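Side-chain contacts in ribonucleoside-diphosphate reductase subunit beta (Clostridium botulinum, PDB 6ZJK), which carries a di-iron centre and, as the small subunit of a class I ribonucleotide reductase, probably supplies the radical used to make deoxyribonucleotides: residues 57-62 and 127-132; 108-113 and 131-136; 119-124 and 191-196. One frame throughout, in Å; residues are numbered along the deposited sequence.

In the fold
Contacts 1 and 2 both use helix 124-151, which supplies the iron ligands E137 and H140, and contact 3 involves the loop leading into it. Contacts 1 and 2 share N131 and I132: contact 1 joins the helix to helix 58-68, contact 2 to helix 90-118, which carries the ligand D107. Their centres lie about 14 Å apart. Contact 3 packs the loop against helix 190-220, and its I121 touches S127 and L130 of contact 1. The side chain of Q133 in contact 2 is about 4 Å from an iron; the side chain of L129 in contact 1 is about 12 Å from a bound iron. Several residues of contacts 1 and 2 reach the second subunit; in contact 3 R119 does.

Contact 1: 57-62 and 127-132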
loop_
_atom_site.group_PDB
_atom_site.type_symbol
_atom_site.label_atom_id
_atom_site.label_comp_id
_atom_site.label_asym_id
_atom_site.label_seq_id
_atom_site.Cartn_x
_atom_site.Cartn_y
_atom_site.Cartn_z
ATOM N N SER A 57 -16.426 -0.815 -13.604
ATOM C CA SER A 57 -16.608 0.633 -13.607
ATOM C C SER A 57 -16.743 1.190 -12.187
ATOM O O SER A 57 -16.259 2.292 -11.894
ATOM C CB SER A 57 -17.837 0.963 -14.466
ATOM O OG SER A 57 -17.740 2.229 -15.090
ATOM N N TRP A 58 -17.248 0.409 -11.225
ATOM C CA TRP A 58 -17.358 0.906 -9.859
ATOM C C TRP A 58 -16.001 1.219 -9.236
ATOM O O TRP A 58 -15.950 1.974 -8.261
ATOM C CB TRP A 58 -18.135 -0.093 -8.992
ATOM C CG TRP A 58 -17.693 -1.520 -9.109
ATOM C CD1 TRP A 58 -18.279 -2.519 -9.876
ATOM C CD2 TRP A 58 -16.597 -2.129 -8.424
ATOM N NE1 TRP A 58 -17.586 -3.700 -9.706
ATOM C CE2 TRP A 58 -16.552 -3.485 -8.822
ATOM C CE3 TRP A 58 -15.648 -1.662 -7.503
ATOM C CZ2 TRP A 58 -15.592 -4.369 -8.325
ATOM C CZ3 TRP A 58 -14.693 -2.541 -7.024
ATOM C CH2 TRP A 58 -14.671 -3.869 -7.421
ATOM N N ALA A 59 -14.931 0.662 -9.755
ATOM C CA ALA A 59 -13.595 0.928 -9.262
ATOM C C ALA A 59 -13.216 2.394 -9.296
ATOM O O ALA A 59 -12.614 2.887 -8.409
ATOM C CB ALA A 59 -12.603 0.121 -10.012
ATOM N N SER A 60 -13.621 3.100 -10.309
ATOM C CA SER A 60 -13.310 4.488 -10.438
ATOM C C SER A 60 -13.773 5.340 -9.325
ATOM O O SER A 60 -13.027 6.108 -8.829
ATOM C CB SER A 60 -13.853 5.053 -11.742
ATOM O OG SER A 60 -13.430 4.294 -12.809
ATOM N N ASP A 61 -15.033 5.249 -8.960
ATOM C CA ASP A 61 -15.517 6.052 -7.873
ATOM C C ASP A 61 -14.916 5.675 -6.525
ATOM O O ASP A 61 -14.732 6.497 -5.744
ATOM C CB ASP A 61 -17.020 6.044 -7.806
ATOM C CG ASP A 61 -17.637 6.492 -9.079
ATOM O OD1 ASP A 61 -17.644 7.687 -9.285
ATOM O OD2 ASP A 61 -18.065 5.648 -9.889
ATOM N N PHE A 62 -14.606 4.416 -6.325
ATOM C CA PHE A 62 -14.016 3.973 -5.098
ATOM C C PHE A 62 -12.623 4.597 -4.933
ATOM O O PHE A 62 -12.271 4.967 -3.864
ATOM C CB PHE A 62 -13.937 2.460 -4.971
ATOM C CG PHE A 62 -15.262 1.775 -4.762
ATOM C CD1 PHE A 62 -16.434 2.425 -4.922
ATOM C CD2 PHE A 62 -15.300 0.480 -4.451
ATOM C CE1 PHE A 62 -17.624 1.771 -4.736
ATOM C CE2 PHE A 62 -16.452 -0.180 -4.270
ATOM C CZ PHE A 62 -17.624 0.457 -4.422
ATOM N N SER A 127 -6.608 -4.355 -7.856
ATOM C CA SER A 127 -5.343 -4.367 -7.110
ATOM C C SER A 127 -4.931 -2.972 -6.640
ATOM O O SER A 127 -4.363 -2.822 -5.551
ATOM C CB SER A 127 -4.240 -4.998 -7.946
ATOM O OG SER A 127 -4.389 -6.408 -7.912
ATOM N N SER A 128 -5.149 -1.953 -7.465
ATOM C CA SER A 128 -4.915 -0.594 -6.993
ATOM C C SER A 128 -5.711 -0.310 -5.730
ATOM O O SER A 128 -5.187 0.259 -4.770
ATOM C CB SER A 128 -5.269 0.415 -8.069
ATOM O OG SER A 128 -4.375 0.274 -9.150
ATOM N N LEU A 129 -6.967 -0.683 -5.686
ATOM C CA LEU A 129 -7.780 -0.387 -4.526
ATOM C C LEU A 129 -7.339 -1.146 -3.300
ATOM O O LEU A 129 -7.366 -0.647 -2.257
ATOM C CB LEU A 129 -9.262 -0.566 -4.802
ATOM C CG LEU A 129 -9.994 0.194 -5.904
ATOM C CD1 LEU A 129 -11.351 -0.365 -6.212
ATOM C CD2 LEU A 129 -10.085 1.656 -5.704
ATOM N N LEU A 130 -6.946 -2.378 -3.460
ATOM C CA LEU A 130 -6.465 -3.124 -2.301
ATOM C C LEU A 130 -5.163 -2.545 -1.759
ATOM O O LEU A 130 -4.923 -2.606 -0.541
ATOM C CB LEU A 130 -6.283 -4.606 -2.647
ATOM C CG LEU A 130 -7.550 -5.425 -2.943
ATOM C CD1 LEU A 130 -7.161 -6.734 -3.596
ATOM C CD2 LEU A 130 -8.332 -5.705 -1.669
ATOM N N ASN A 131 -4.306 -2.005 -2.636
ATOM C CA ASN A 131 -3.079 -1.344 -2.183
ATOM C C ASN A 131 -3.401 -0.070 -1.407
ATOM O O ASN A 131 -2.736 0.245 -0.416
ATOM C CB ASN A 131 -2.185 -0.983 -3.378
ATOM C CG ASN A 131 -1.485 -2.176 -3.988
ATOM O OD1 ASN A 131 -1.306 -3.208 -3.350
ATOM N ND2 ASN A 131 -1.036 -2.019 -5.228
ATOM N N ILE A 132 -4.415 0.649 -1.808
ATOM C CA ILE A 132 -4.795 1.805 -1.066
ATOM C C ILE A 132 -5.342 1.350 0.298
ATOM O O ILE A 132 -5.135 1.969 1.281
ATOM C CB ILE A 132 -5.855 2.597 -1.775
ATOM C CG1 ILE A 132 -5.363 3.081 -3.132
ATOM C CG2 ILE A 132 -6.271 3.780 -0.979
ATOM C CD1 ILE A 132 -6.392 3.828 -3.936
#
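L129 is the residue of 127-132 that touches 57-62, where it meets W58, A59 and F62. Just before it, S128 serves a different boundary: its OG is hydrogen-bonded to A124 O and to E138 OE1 of the second subunit. L129 itself points across to helix 58-68. CG stands beside the backbone N, anti to the carbonyl carbon (chi1 -58°), and from there both methyls reach the partner helix. L129 CD1 meets W58 CZ3 at 4.1 Å and A59 CB at 4.0 Å. L129 CD2 lies against backbone, 3.9 Å from A59 O and 4.0 Å from F62 C. F62 CB touches both methyls, 4.0 Å from L129 CD1 and 4.0 Å from L129 CD2. Both aromatic rings are met obliquely, and F62 offers mainly its CB, since its ring turns away from L129. One face of that ring instead receives W58 O, 3.4 Å above the plane and towards the rim. The indole of W58 reaches L129 with its six-membered ring, while at the other end NE1 is hydrogen-bonded to E251 OE2 of helix 225-255. The fold here is the mostly helical, ferritin-like bundle of the R2 family: the two short segments run in nearly the same direction, 25° apart with axes 10.4 Å from each other, and L129 spans the separation between them and also packs on L244 of helix 225-255. Further on, N131 turns to the second subunit, where its ND2 is hydrogen-bonded to E138 OE2. I132 points back to helix 58-68 but passes beyond 57-62, and its side chain packs on Y63, M66 and L67.

Contact 2: 108-113 and 131-136; sequences SVQSEN and NIQTFQ
T134 packs on the backbone of S111 where the helices 90-118 and 124-151 come close, with the CA atoms of these two residues 5.4 Å apart. CB of T134 divides its branches between the two helices. OG1, beside the backbone N, bonds to L130 O one turn back in its own helix. CG2 lies anti to that N (chi1 -61° for OG1), and this carries the methyl across to S111 O at 4.0 Å, a van der Waals touch; the same side chain also packs on L114 and P115. S111 OG comes to 4.2 Å from T134 O without bonding to it, being held by D107 O in its own helix. The second touch is between two glutamines. Q133 is fully extended and brings its NE2 to 4.3 Å from NE2 of Q110. Q110 is already engaged, through OE1 with Y181 OH and through NE2 with N200 OD1 and, weakly, with the iron ligand E204. Two amide nitrogens are both donors, so these amides face each other nitrogen to nitrogen without a bond between them; the side chain of Q133 lies about 4 Å from an iron, and Q110 may help to position E204 through its weak bond.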
loop_
_atom_site.group_PDB
_atom_site.type_symbol
_atom_site.label_atom_id
_atom_site.label_comp_id
_atom_site.label_asym_id
_atom_site.label_seq_id
_atom_site.Cartn_x
_atom_site.Cartn_y
_atom_site.Cartn_z
ATOM N N SER A 108 -2.835 -5.068 11.935
ATOM C CA SER A 108 -1.546 -5.577 11.622
ATOM C C SER A 108 -1.659 -6.756 10.703
ATOM O O SER A 108 -0.957 -6.837 9.776
ATOM C CB SER A 108 -0.735 -5.913 12.878
ATOM O OG SER A 108 -0.329 -4.761 13.537
ATOM N N VAL A 109 -2.565 -7.675 10.958
ATOM C CA VAL A 109 -2.689 -8.808 10.077
ATOM C C VAL A 109 -3.311 -8.427 8.733
ATOM O O VAL A 109 -3.051 -9.034 7.786
ATOM C CB VAL A 109 -3.416 -10.018 10.627
ATOM C CG1 VAL A 109 -2.696 -10.633 11.768
ATOM C CG2 VAL A 109 -4.806 -9.695 10.996
ATOM N N GLN A 110 -4.115 -7.396 8.700
ATOM C CA GLN A 110 -4.687 -6.917 7.480
ATOM C C GLN A 110 -3.530 -6.392 6.642
ATOM O O GLN A 110 -3.422 -6.720 5.519
ATOM C CB GLN A 110 -5.684 -5.823 7.734
ATOM C CG GLN A 110 -7.020 -6.266 8.255
ATOM C CD GLN A 110 -7.748 -7.170 7.339
ATOM O OE1 GLN A 110 -7.521 -8.341 7.318
ATOM N NE2 GLN A 110 -8.628 -6.610 6.565
ATOM N N SER A 111 -2.607 -5.644 7.222
ATOM C CA SER A 111 -1.439 -5.102 6.529
ATOM C C SER A 111 -0.512 -6.156 5.952
ATOM O O SER A 111 0.140 -5.930 4.995
ATOM C CB SER A 111 -0.630 -4.208 7.435
ATOM O OG SER A 111 -1.307 -3.087 7.814
ATOM N N GLU A 112 -0.452 -7.307 6.565
ATOM C CA GLU A 112 0.325 -8.367 6.097
ATOM C C GLU A 112 -0.394 -9.264 5.135
ATOM O O GLU A 112 0.222 -9.804 4.288
ATOM C CB GLU A 112 0.740 -9.225 7.257
ATOM C CG GLU A 112 1.764 -8.604 8.145
ATOM C CD GLU A 112 3.123 -8.614 7.553
ATOM O OE1 GLU A 112 3.880 -7.742 7.918
ATOM O OE2 GLU A 112 3.427 -9.494 6.757
ATOM N N ASN A 113 -1.685 -9.454 5.287
ATOM C CA ASN A 113 -2.410 -10.361 4.431
ATOM C C ASN A 113 -2.937 -9.810 3.112
ATOM O O ASN A 113 -2.983 -10.516 2.175
ATOM C CB ASN A 113 -3.576 -10.963 5.164
ATOM C CG ASN A 113 -4.209 -12.079 4.420
ATOM O OD1 ASN A 113 -3.563 -13.043 4.095
ATOM N ND2 ASN A 113 -5.464 -11.964 4.167
ATOM N N ASN A 131 -4.306 -2.005 -2.636
ATOM C CA ASN A 131 -3.079 -1.344 -2.183
ATOM C C ASN A 131 -3.401 -0.070 -1.407
ATOM O O ASN A 131 -2.736 0.245 -0.416
ATOM C CB ASN A 131 -2.185 -0.983 -3.378
ATOM C CG ASN A 131 -1.485 -2.176 -3.988
ATOM O OD1 ASN A 131 -1.306 -3.208 -3.350
ATOM N ND2 ASN A 131 -1.036 -2.019 -5.228
ATOM N N ILE A 132 -4.415 0.649 -1.808
ATOM C CA ILE A 132 -4.795 1.805 -1.066
ATOM C C ILE A 132 -5.342 1.350 0.298
ATOM O O ILE A 132 -5.135 1.969 1.281
ATOM C CB ILE A 132 -5.855 2.597 -1.775
ATOM C CG1 ILE A 132 -5.363 3.081 -3.132
ATOM C CG2 ILE A 132 -6.271 3.780 -0.979
ATOM C CD1 ILE A 132 -6.392 3.828 -3.936
ATOM N N GLN A 133 -6.042 0.233 0.310
ATOM C CA GLN A 133 -6.590 -0.288 1.521
ATOM C C GLN A 133 -5.455 -0.607 2.449
ATOM O O GLN A 133 -5.507 -0.232 3.549
ATOM C CB GLN A 133 -7.442 -1.524 1.293
ATOM C CG GLN A 133 -8.149 -2.056 2.503
ATOM C CD GLN A 133 -8.992 -3.289 2.270
ATOM O OE1 GLN A 133 -9.271 -3.705 1.168
ATOM N NE2 GLN A 133 -9.409 -3.878 3.352
ATOM N N THR A 134 -4.452 -1.316 1.973
ATOM C CA THR A 134 -3.314 -1.696 2.811
ATOM C C THR A 134 -2.661 -0.479 3.462
ATOM O O THR A 134 -2.306 -0.508 4.653
ATOM C CB THR A 134 -2.285 -2.457 1.981
ATOM O OG1 THR A 134 -2.879 -3.647 1.465
ATOM C CG2 THR A 134 -1.087 -2.828 2.819
ATOM N N PHE A 135 -2.487 0.590 2.686
ATOM C CA PHE A 135 -1.948 1.846 3.192
ATOM C C PHE A 135 -2.814 2.407 4.321
ATOM O O PHE A 135 -2.289 2.855 5.346
ATOM C CB PHE A 135 -1.842 2.814 2.012
ATOM C CG PHE A 135 -1.827 4.258 2.379
ATOM C CD1 PHE A 135 -0.647 4.878 2.780
ATOM C CD2 PHE A 135 -2.976 5.022 2.267
ATOM C CE1 PHE A 135 -0.621 6.231 3.081
ATOM C CE2 PHE A 135 -2.966 6.377 2.576
ATOM C CZ PHE A 135 -1.785 6.983 2.984
ATOM N N GLN A 136 -4.141 2.352 4.167
ATOM C CA GLN A 136 -5.064 2.845 5.197
ATOM C C GLN A 136 -4.999 2.012 6.465
ATOM O O GLN A 136 -5.164 2.556 7.564
ATOM C CB GLN A 136 -6.519 2.867 4.683
ATOM C CG GLN A 136 -6.763 3.933 3.616
ATOM C CD GLN A 136 -8.176 4.023 3.097
ATOM O OE1 GLN A 136 -9.036 3.177 3.399
ATOM N NE2 GLN A 136 -8.439 5.074 2.313
#

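Contact 3: 119-124 and 191-196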
loop_
_atom_site.group_PDB
_atom_site.type_symbol
_atom_site.label_atom_id
_atom_site.label_comp_id
_atom_site.label_asym_id
_atom_site.label_seq_id
_atom_site.Cartn_x
_atom_site.Cartn_y
_atom_site.Cartn_z
ATOM N N ARG A 119 -2.053 -10.272 -4.862
ATOM C CA ARG A 119 -1.207 -10.832 -5.839
ATOM C C ARG A 119 -1.773 -11.960 -6.683
ATOM O O ARG A 119 -1.115 -12.453 -7.535
ATOM C CB ARG A 119 0.124 -11.159 -5.176
ATOM C CG ARG A 119 0.392 -12.554 -4.703
ATOM C CD ARG A 119 1.813 -12.682 -4.129
ATOM N NE ARG A 119 1.820 -13.668 -3.051
ATOM C CZ ARG A 119 2.815 -14.487 -2.726
ATOM N NH1 ARG A 119 3.952 -14.508 -3.382
ATOM N NH2 ARG A 119 2.652 -15.321 -1.725
ATOM N N TYR A 120 -3.012 -12.301 -6.418
ATOM C CA TYR A 120 -3.701 -13.319 -7.174
ATOM C C TYR A 120 -4.813 -12.665 -7.958
ATOM O O TYR A 120 -5.402 -13.259 -8.751
ATOM C CB TYR A 120 -4.258 -14.403 -6.294
ATOM C CG TYR A 120 -3.212 -15.287 -5.739
ATOM C CD1 TYR A 120 -2.636 -15.034 -4.531
ATOM C CD2 TYR A 120 -2.783 -16.355 -6.417
ATOM C CE1 TYR A 120 -1.671 -15.837 -4.021
ATOM C CE2 TYR A 120 -1.812 -17.148 -5.909
ATOM C CZ TYR A 120 -1.277 -16.870 -4.707
ATOM O OH TYR A 120 -0.323 -17.667 -4.210
ATOM N N ILE A 121 -5.074 -11.411 -7.709
ATOM C CA ILE A 121 -6.090 -10.689 -8.398
ATOM C C ILE A 121 -5.616 -10.193 -9.787
ATOM O O ILE A 121 -4.691 -9.469 -9.877
ATOM C CB ILE A 121 -6.522 -9.494 -7.577
ATOM C CG1 ILE A 121 -7.214 -9.953 -6.304
ATOM C CG2 ILE A 121 -7.420 -8.617 -8.377
ATOM C CD1 ILE A 121 -8.586 -10.526 -6.461
ATOM N N THR A 122 -6.310 -10.577 -10.847
ATOM C CA THR A 122 -5.920 -10.204 -12.196
ATOM C C THR A 122 -6.548 -9.010 -12.830
ATOM O O THR A 122 -6.436 -8.836 -13.967
ATOM C CB THR A 122 -5.994 -11.362 -13.171
ATOM O OG1 THR A 122 -7.286 -11.914 -13.154
ATOM C CG2 THR A 122 -5.075 -12.397 -12.784
ATOM N N ALA A 123 -7.219 -8.200 -12.061
ATOM C CA ALA A 123 -7.779 -6.920 -12.490
ATOM C C ALA A 123 -6.991 -5.805 -11.813
ATOM O O ALA A 123 -7.161 -5.579 -10.610
ATOM C CB ALA A 123 -9.254 -6.819 -12.109
ATOM N N ALA A 124 -6.164 -5.087 -12.584
ATOM C CA ALA A 124 -5.279 -4.085 -11.992
ATOM C C ALA A 124 -6.055 -2.994 -11.269
ATOM O O ALA A 124 -5.578 -2.458 -10.263
ATOM C CB ALA A 124 -4.388 -3.454 -13.065
ATOM N N HIS A 191 -10.468 -22.735 -2.934
ATOM C CA HIS A 191 -11.397 -22.734 -1.807
ATOM C C HIS A 191 -10.805 -21.995 -0.613
ATOM O O HIS A 191 -11.504 -21.223 0.057
ATOM C CB HIS A 191 -11.779 -24.160 -1.432
ATOM C CG HIS A 191 -12.637 -24.829 -2.456
ATOM N ND1 HIS A 191 -12.114 -25.640 -3.443
ATOM C CD2 HIS A 191 -13.969 -24.760 -2.693
ATOM C CE1 HIS A 191 -13.092 -26.074 -4.217
ATOM N NE2 HIS A 191 -14.227 -25.552 -3.786
ATOM N N ASN A 192 -9.515 -22.217 -0.330
ATOM C CA ASN A 192 -8.848 -21.444 0.710
ATOM C C ASN A 192 -8.858 -19.956 0.394
ATOM O O ASN A 192 -8.923 -19.123 1.308
ATOM C CB ASN A 192 -7.415 -21.935 0.899
ATOM C CG ASN A 192 -7.352 -23.347 1.448
ATOM O OD1 ASN A 192 -8.302 -23.823 2.069
ATOM N ND2 ASN A 192 -6.219 -24.010 1.256
ATOM N N PHE A 193 -8.817 -19.612 -0.873
ATOM C CA PHE A 193 -8.807 -18.226 -1.288
ATOM C C PHE A 193 -10.134 -17.563 -0.998
ATOM O O PHE A 193 -10.154 -16.492 -0.453
ATOM C CB PHE A 193 -8.410 -18.136 -2.759
ATOM C CG PHE A 193 -8.439 -16.759 -3.325
ATOM C CD1 PHE A 193 -7.428 -15.881 -3.087
ATOM C CD2 PHE A 193 -9.462 -16.368 -4.128
ATOM C CE1 PHE A 193 -7.454 -14.613 -3.614
ATOM C CE2 PHE A 193 -9.507 -15.105 -4.654
ATOM C CZ PHE A 193 -8.495 -14.228 -4.402
ATOM N N LEU A 194 -11.236 -18.218 -1.330
ATOM C CA LEU A 194 -12.562 -17.673 -1.097
ATOM C C LEU A 194 -12.941 -17.607 0.374
ATOM O O LEU A 194 -13.626 -16.717 0.785
ATOM C CB LEU A 194 -13.609 -18.439 -1.869
ATOM C CG LEU A 194 -13.544 -18.384 -3.385
ATOM C CD1 LEU A 194 -14.546 -19.331 -3.993
ATOM C CD2 LEU A 194 -13.753 -16.986 -3.907
ATOM N N ARG A 195 -12.476 -18.561 1.162
ATOM C CA ARG A 195 -12.736 -18.545 2.590
ATOM C C ARG A 195 -11.970 -17.362 3.202
ATOM O O ARG A 195 -12.467 -16.682 4.047
ATOM C CB ARG A 195 -12.376 -19.872 3.238
ATOM C CG ARG A 195 -13.274 -21.027 2.863
ATOM C CD ARG A 195 -13.094 -22.229 3.770
ATOM N NE ARG A 195 -12.205 -23.218 3.187
ATOM C CZ ARG A 195 -12.612 -24.253 2.465
ATOM N NH1 ARG A 195 -13.890 -24.443 2.235
ATOM N NH2 ARG A 195 -11.740 -25.095 1.957
ATOM N N ALA A 196 -10.813 -17.053 2.674
ATOM C CA ALA A 196 -10.081 -15.924 3.171
ATOM C C ALA A 196 -10.744 -14.609 2.820
ATOM O O ALA A 196 -10.639 -13.669 3.539
ATOM C CB ALA A 196 -8.686 -15.938 2.673
#
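F193 sends its ring out from helix 190-220 into the corner formed by Y120 and I121 of the loop between helices 90-118 and 124-151. Its CG is anti to the backbone N (chi1 177°), which carries the ring straight towards the loop, across a backbone separation of 9.2 Å between F193 CA and Y120 CA. I121 meets the outermost part of the ring: its CD1 sits at the edge, near the ring plane, 4.2 Å from F193 CZ. The I121 chain is bent to bring that terminal methyl forward, although its CB does not head for the helix, and the same side chain also packs on V126 and S127 of helix 124-151. Y120 approaches obliquely with its CB, 4.2 Å from F193 CE1. From that CB the phenol turns away from F193 to make an edge-to-face stack with F184, a ring that F193 also meets, with planes at about 60°. The three buried residues therefore touch through carbon alone, and no hydrogen bond crosses between the segments. Beyond I121, A123 is the N-cap of helix 124-151. This is interhelical loop packing towards one end of the helical bundle characteristic of R2 proteins: the turn between two iron-ligand helices is seated, by an aromatic cluster of Y120, F184 and F193, against the early part of helix 190-220.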